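Local coordinates for protein carboxylic ester hydrolase (Aspergillus niger, PDB 7K4O) that probably hydrolyses the ester bonds of tannins as a serine esterase of the tannase family, with a gallic acid molecule bound in this structure, at residues A[80-90]-A[162-172]. Numbering follows the deposited sequence. Where two conformers were deposited one is given.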
ATOM      1  N   LEU A  80      22.787  -8.565   4.821  1.00 20.99           N
ATOM      2  CA  LEU A  80      23.670  -9.065   3.729  1.00 20.73           C
ATOM      3  C   LEU A  80      23.665 -10.581   3.692  1.00 22.49           C
ATOM      4  O   LEU A  80      23.998 -11.240   4.680  1.00 21.53           O
ATOM      5  CB  LEU A  80      25.079  -8.561   3.982  1.00 20.12           C
ATOM      6  CG  LEU A  80      25.318  -7.069   4.029  1.00 21.04           C
ATOM      7  CD1 LEU A  80      26.753  -6.773   4.397  1.00 23.00           C
ATOM      8  CD2 LEU A  80      24.987  -6.408   2.695  1.00 22.92           C
ATOM      9  N   PRO A  81      23.242 -11.190   2.585  1.00 20.65           N
ATOM     10  CA  PRO A  81      23.416 -12.637   2.428  1.00 20.98           C
ATOM     11  C   PRO A  81      24.875 -13.078   2.549  1.00 20.81           C
ATOM     12  O   PRO A  81      25.822 -12.344   2.328  1.00 22.15           O
ATOM     13  CB  PRO A  81      22.945 -12.928   0.997  1.00 23.79           C
ATOM     14  CG  PRO A  81      22.063 -11.708   0.637  1.00 23.34           C
ATOM     15  CD  PRO A  81      22.599 -10.538   1.414  1.00 21.72           C
ATOM     16  N   ALA A  82      25.042 -14.338   2.899  1.00 22.77           N
ATOM     17  CA  ALA A  82      26.357 -14.986   2.820  1.00 23.59           C
ATOM     18  C   ALA A  82      26.857 -14.811   1.378  1.00 22.90           C
ATOM     19  O   ALA A  82      26.065 -14.902   0.432  1.00 22.81           O
ATOM     20  CB  ALA A  82      26.205 -16.440   3.165  1.00 23.46           C
ATOM     21  N   PRO A  83      28.165 -14.632   1.198  1.00 23.59           N
ATOM     22  CA  PRO A  83      28.708 -14.479  -0.158  1.00 24.33           C
ATOM     23  C   PRO A  83      28.319 -15.574  -1.141  1.00 26.45           C
ATOM     24  O   PRO A  83      27.982 -15.237  -2.279  1.00 26.30           O
ATOM     25  CB  PRO A  83      30.212 -14.447   0.104  1.00 25.73           C
ATOM     26  CG  PRO A  83      30.351 -13.845   1.468  1.00 27.36           C
ATOM     27  CD  PRO A  83      29.183 -14.424   2.240  1.00 23.93           C
ATOM     28  N   THR A  84      28.155 -16.822  -0.674  1.00 28.80           N
ATOM     29  CA  THR A  84      27.799 -17.912  -1.609  0.67 29.11           C
ATOM     30  C   THR A  84      26.322 -17.829  -1.970  1.00 30.23           C
ATOM     31  O   THR A  84      25.949 -18.438  -2.941  1.00 28.65           O
ATOM     32  CB  THR A  84      28.231 -19.290  -1.077  0.67 32.23           C
ATOM     33  OG1 THR A  84      27.652 -19.515   0.211  0.67 35.59           O
ATOM     34  CG2 THR A  84      29.736 -19.388  -1.034  0.67 32.16           C
ATOM     35  N   ASP A  85      25.518 -17.050  -1.241  1.00 25.37           N
ATOM     36  CA  ASP A  85      24.077 -16.919  -1.512  1.00 23.58           C
ATOM     37  C   ASP A  85      23.723 -15.579  -2.200  1.00 20.18           C
ATOM     38  O   ASP A  85      22.609 -15.473  -2.669  1.00 23.74           O
ATOM     39  CB  ASP A  85      23.307 -16.936  -0.195  1.00 26.03           C
ATOM     40  CG  ASP A  85      23.327 -18.294   0.525  1.00 35.17           C
ATOM     41  OD1 ASP A  85      23.371 -19.320  -0.194  1.00 31.92           O
ATOM     42  OD2 ASP A  85      23.243 -18.297   1.808  1.00 34.23           O
ATOM     43  N   PHE A  86      24.659 -14.668  -2.269  1.00 21.82           N
ATOM     44  CA  PHE A  86      24.415 -13.334  -2.893  1.00 21.11           C
ATOM     45  C   PHE A  86      24.280 -13.508  -4.405  1.00 23.52           C
ATOM     46  O   PHE A  86      25.094 -14.240  -5.054  1.00 22.20           O
ATOM     47  CB  PHE A  86      25.565 -12.409  -2.589  1.00 21.28           C
ATOM     48  CG  PHE A  86      25.419 -11.057  -3.239  1.00 20.73           C
ATOM     49  CD1 PHE A  86      24.364 -10.202  -2.920  1.00 20.26           C
ATOM     50  CD2 PHE A  86      26.292 -10.650  -4.225  1.00 22.64           C
ATOM     51  CE1 PHE A  86      24.259  -8.972  -3.552  1.00 19.62           C
ATOM     52  CE2 PHE A  86      26.211  -9.404  -4.823  1.00 22.20           C
ATOM     53  CZ  PHE A  86      25.183  -8.565  -4.490  1.00 21.37           C
ATOM     54  N   GLN A  87      23.260 -12.899  -4.979  1.00 20.48           N
ATOM     55  CA  GLN A  87      22.912 -13.074  -6.418  1.00 21.37           C
ATOM     56  C   GLN A  87      22.819 -11.722  -7.129  1.00 17.89           C
ATOM     57  O   GLN A  87      21.968 -11.604  -8.050  1.00 20.26           O
ATOM     58  CB  GLN A  87      21.628 -13.889  -6.532  1.00 23.59           C
ATOM     59  CG  GLN A  87      21.893 -15.295  -6.016  1.00 28.69           C
ATOM     60  CD  GLN A  87      20.941 -16.385  -6.413  1.00 43.28           C
ATOM     61  OE1 GLN A  87      19.745 -16.232  -6.484  1.00 43.01           O
ATOM     62  NE2 GLN A  87      21.509 -17.562  -6.597  1.00 60.82           N
ATOM     63  N   ASN A  88      23.629 -10.758  -6.761  1.00 18.76           N
ATOM     64  CA  ASN A  88      23.744  -9.489  -7.504  1.00 19.89           C
ATOM     65  C   ASN A  88      22.368  -8.794  -7.464  1.00 19.60           C
ATOM     66  O   ASN A  88      21.931  -8.221  -8.482  1.00 19.79           O
ATOM     67  CB  ASN A  88      24.260  -9.643  -8.950  1.00 19.96           C
ATOM     68  CG  ASN A  88      25.718 -10.041  -9.008  1.00 23.53           C
ATOM     69  OD1 ASN A  88      26.330 -10.312  -7.970  1.00 25.40           O
ATOM     70  ND2 ASN A  88      26.315  -9.896 -10.185  1.00 23.59           N
ATOM     71  N   ARG A  89      21.766  -8.740  -6.266  1.00 18.69           N
ATOM     72  CA  ARG A  89      20.463  -8.094  -6.080  1.00 18.42           C
ATOM     73  C   ARG A  89      20.532  -7.168  -4.874  1.00 19.11           C
ATOM     74  O   ARG A  89      21.183  -7.491  -3.872  1.00 19.46           O
ATOM     75  CB  ARG A  89      19.344  -9.127  -5.943  1.00 21.14           C
ATOM     76  CG  ARG A  89      19.156  -9.980  -7.198  1.00 22.03           C
ATOM     77  CD  ARG A  89      18.106 -11.093  -6.998  1.00 21.60           C
ATOM     78  NE  ARG A  89      18.048 -11.911  -8.209  1.00 22.28           N
ATOM     79  CZ  ARG A  89      18.111 -13.233  -8.247  1.00 24.39           C
ATOM     80  NH1 ARG A  89      18.143 -13.933  -7.129  1.00 23.68           N
ATOM     81  NH2 ARG A  89      18.189 -13.842  -9.434  1.00 23.85           N
ATOM     82  N   TRP A  90      19.741  -6.103  -4.974  1.00 19.50           N
ATOM     83  CA  TRP A  90      19.450  -5.155  -3.874  1.00 19.60           C
ATOM     84  C   TRP A  90      17.924  -5.132  -3.713  1.00 18.85           C
ATOM     85  O   TRP A  90      17.229  -5.027  -4.735  1.00 18.85           O
ATOM     86  CB  TRP A  90      20.004  -3.755  -4.199  1.00 19.20           C
ATOM     87  CG  TRP A  90      19.456  -2.708  -3.283  1.00 16.32           C
ATOM     88  CD1 TRP A  90      18.393  -1.885  -3.522  1.00 19.79           C
ATOM     89  CD2 TRP A  90      19.878  -2.424  -1.938  1.00 17.62           C
ATOM     90  NE1 TRP A  90      18.147  -1.079  -2.414  1.00 19.37           N
ATOM     91  CE2 TRP A  90      19.022  -1.416  -1.426  1.00 19.67           C
ATOM     92  CE3 TRP A  90      20.870  -2.933  -1.100  1.00 18.92           C
ATOM     93  CZ2 TRP A  90      19.152  -0.897  -0.144  1.00 20.75           C
ATOM     94  CZ3 TRP A  90      20.983  -2.452   0.194  1.00 21.25           C
ATOM     95  CH2 TRP A  90      20.116  -1.459   0.682  1.00 22.10           C
ATOM     96  N   GLY A 162      22.964   2.054   0.095  1.00 19.87           N
ATOM     97  CA  GLY A 162      22.865   0.588   0.169  1.00 20.05           C
ATOM     98  C   GLY A 162      23.416  -0.087  -1.069  1.00 20.22           C
ATOM     99  O   GLY A 162      24.151  -1.073  -0.964  1.00 20.44           O
ATOM    100  N   LYS A 163      23.108   0.456  -2.240  1.00 20.78           N
ATOM    101  CA  LYS A 163      23.623  -0.126  -3.503  1.00 21.97           C
ATOM    102  C   LYS A 163      25.149   0.015  -3.536  1.00 21.15           C
ATOM    103  O   LYS A 163      25.801  -0.931  -3.963  1.00 21.67           O
ATOM    104  CB  LYS A 163      22.946   0.475  -4.724  1.00 20.19           C
ATOM    105  CG  LYS A 163      21.483   0.077  -4.832  1.00 20.99           C
ATOM    106  CD  LYS A 163      20.675   0.921  -5.812  1.00 23.63           C
ATOM    107  CE  LYS A 163      21.181   0.855  -7.224  1.00 24.21           C
ATOM    108  NZ  LYS A 163      20.436   1.787  -8.115  1.00 24.75           N
ATOM    109  N   ALA A 164      25.705   1.128  -3.121  1.00 20.20           N
ATOM    110  CA  ALA A 164      27.156   1.325  -3.145  1.00 22.02           C
ATOM    111  C   ALA A 164      27.813   0.343  -2.155  1.00 23.91           C
ATOM    112  O   ALA A 164      28.844  -0.254  -2.509  1.00 22.40           O
ATOM    113  CB  ALA A 164      27.544   2.741  -2.845  1.00 25.24           C
ATOM    114  N   LEU A 165      27.278   0.222  -0.940  1.00 21.50           N
ATOM    115  CA  LEU A 165      27.821  -0.711   0.077  1.00 21.21           C
ATOM    116  C   LEU A 165      27.798  -2.143  -0.495  1.00 20.88           C
ATOM    117  O   LEU A 165      28.805  -2.879  -0.353  1.00 21.83           O
ATOM    118  CB  LEU A 165      26.997  -0.641   1.361  1.00 20.72           C
ATOM    119  CG  LEU A 165      27.316  -1.752   2.368  1.00 23.77           C
ATOM    120  CD1 LEU A 165      28.722  -1.595   2.883  1.00 28.41           C
ATOM    121  CD2 LEU A 165      26.318  -1.737   3.510  1.00 25.55           C
ATOM    122  N   THR A 166      26.697  -2.536  -1.113  1.00 20.10           N
ATOM    123  CA  THR A 166      26.476  -3.912  -1.646  1.00 19.32           C
ATOM    124  C   THR A 166      27.515  -4.150  -2.739  1.00 21.76           C
ATOM    125  O   THR A 166      28.189  -5.210  -2.693  1.00 20.13           O
ATOM    126  CB  THR A 166      25.074  -4.052  -2.214  1.00 20.54           C
ATOM    127  OG1 THR A 166      24.107  -3.883  -1.168  1.00 20.26           O
ATOM    128  CG2 THR A 166      24.857  -5.388  -2.903  1.00 21.98           C
ATOM    129  N   ARG A 167      27.701  -3.215  -3.682  1.00 20.31           N
ATOM    130  CA  ARG A 167      28.746  -3.412  -4.735  0.53 20.40           C
ATOM    131  C   ARG A 167      30.129  -3.584  -4.117  1.00 21.52           C
ATOM    132  O   ARG A 167      30.895  -4.496  -4.559  1.00 22.20           O
ATOM    133  CB  ARG A 167      28.830  -2.238  -5.699  0.53 22.42           C
ATOM    134  CG  ARG A 167      27.683  -2.193  -6.677  0.53 22.82           C
ATOM    135  CD  ARG A 167      27.982  -1.020  -7.623  0.53 22.21           C
ATOM    136  NE  ARG A 167      27.078  -1.195  -8.737  0.53 22.27           N
ATOM    137  CZ  ARG A 167      27.289  -2.022  -9.758  0.53 22.01           C
ATOM    138  NH1 ARG A 167      26.361  -2.136 -10.691  0.53 24.17           N
ATOM    139  NH2 ARG A 167      28.402  -2.733  -9.819  0.53 20.70           N
ATOM    140  N   ASN A 168      30.452  -2.778  -3.127  1.00 19.99           N
ATOM    141  CA  ASN A 168      31.808  -2.811  -2.530  1.00 22.76           C
ATOM    142  C   ASN A 168      31.999  -4.101  -1.733  1.00 22.90           C
ATOM    143  O   ASN A 168      33.067  -4.744  -1.867  1.00 23.81           O
ATOM    144  CB  ASN A 168      32.081  -1.593  -1.680  1.00 22.70           C
ATOM    145  CG  ASN A 168      32.129  -0.291  -2.454  1.00 29.38           C
ATOM    146  OD1 ASN A 168      32.437  -0.316  -3.644  1.00 33.16           O
ATOM    147  ND2 ASN A 168      31.831   0.831  -1.794  1.00 27.26           N
ATOM    148  N   VAL A 169      31.032  -4.500  -0.923  1.00 22.35           N
ATOM    149  CA  VAL A 169      31.247  -5.561   0.082  1.00 22.43           C
ATOM    150  C   VAL A 169      31.350  -6.918  -0.603  1.00 26.02           C
ATOM    151  O   VAL A 169      32.139  -7.751  -0.124  1.00 24.22           O
ATOM    152  CB  VAL A 169      30.207  -5.483   1.208  1.00 25.33           C
ATOM    153  CG1 VAL A 169      28.951  -6.155   0.801  1.00 23.39           C
ATOM    154  CG2 VAL A 169      30.786  -6.057   2.502  1.00 28.31           C
ATOM    155  N   TYR A 170      30.705  -7.111  -1.754  1.00 21.02           N
ATOM    156  CA  TYR A 170      30.736  -8.396  -2.482  1.00 21.48           C
ATOM    157  C   TYR A 170      31.790  -8.349  -3.596  1.00 23.09           C
ATOM    158  O   TYR A 170      31.881  -9.341  -4.334  1.00 24.28           O
ATOM    159  CB  TYR A 170      29.371  -8.750  -3.015  1.00 21.86           C
ATOM    160  CG  TYR A 170      28.374  -9.088  -1.912  1.00 21.67           C
ATOM    161  CD1 TYR A 170      28.514 -10.234  -1.130  1.00 21.03           C
ATOM    162  CD2 TYR A 170      27.306  -8.254  -1.631  1.00 20.28           C
ATOM    163  CE1 TYR A 170      27.606 -10.566  -0.136  1.00 20.77           C
ATOM    164  CE2 TYR A 170      26.383  -8.585  -0.673  1.00 20.70           C
ATOM    165  CZ  TYR A 170      26.571  -9.687   0.147  1.00 22.01           C
ATOM    166  OH  TYR A 170      25.607 -10.005   1.059  1.00 22.00           O
ATOM    167  N   GLY A 171      32.515  -7.256  -3.727  1.00 23.41           N
ATOM    168  CA  GLY A 171      33.606  -7.157  -4.740  1.00 24.56           C
ATOM    169  C   GLY A 171      33.070  -7.129  -6.151  1.00 24.38           C
ATOM    170  O   GLY A 171      33.739  -7.688  -7.080  1.00 25.30           O
ATOM    171  N   MET A 172      31.916  -6.510  -6.362  1.00 20.84           N
ATOM    172  CA  MET A 172      31.360  -6.370  -7.730  1.00 21.38           C
ATOM    173  C   MET A 172      32.221  -5.390  -8.526  1.00 23.48           C
ATOM    174  O   MET A 172      32.638  -4.334  -8.030  1.00 25.10           O
ATOM    175  CB  MET A 172      29.917  -5.881  -7.698  1.00 21.03           C
ATOM    176  CG  MET A 172      28.981  -6.870  -7.047  1.00 22.23           C
ATOM    177  SD  MET A 172      27.264  -6.365  -7.019  1.00 22.46           S
ATOM    178  CE  MET A 172      26.892  -6.427  -8.769  1.00 25.38           C
TER
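Where helix 144-169 ends, Tyr170 packs against the loop joining strands 74-81 and 89-93 (Pro83 CA to Tyr170 CA 6.8 Å), and one turn or two earlier the helix lies on Trp90. This is a helix against the central sheet of an α/β-hydrolase fold; a Schellman motif, with Gly171 at positive phi, closes the helix. The Phe86 and Tyr170 rings stack face to face, centroids 3.7 Å apart and planes 7° from parallel. Phe86 CG lies anti to the backbone N (chi1 177°), which carries its ring over that of Tyr170; the backbone N of Asn88 covers the opposite Phe86 face. Met172 SD meets the same ring in its plane, 3.9 Å from Phe86 CE2, a Met-aromatic contact, while the methyl CE, turned by the bend at chi3, rests against the Asn88 amide. On the sheet side, Lys163 CG sits over the five-membered ring of Trp90, its NZ going on to Glu202 O, and Gly162 CA comes within 3.5 Å of Trp90 CH2. Thr166 OG1 donates to Gly162 O from above the carbonyl plane, and its CG2 touches Phe86 CZ. Tyr170 OH donates in plane to a lone pair of Pro81 O, at 2.7 Å.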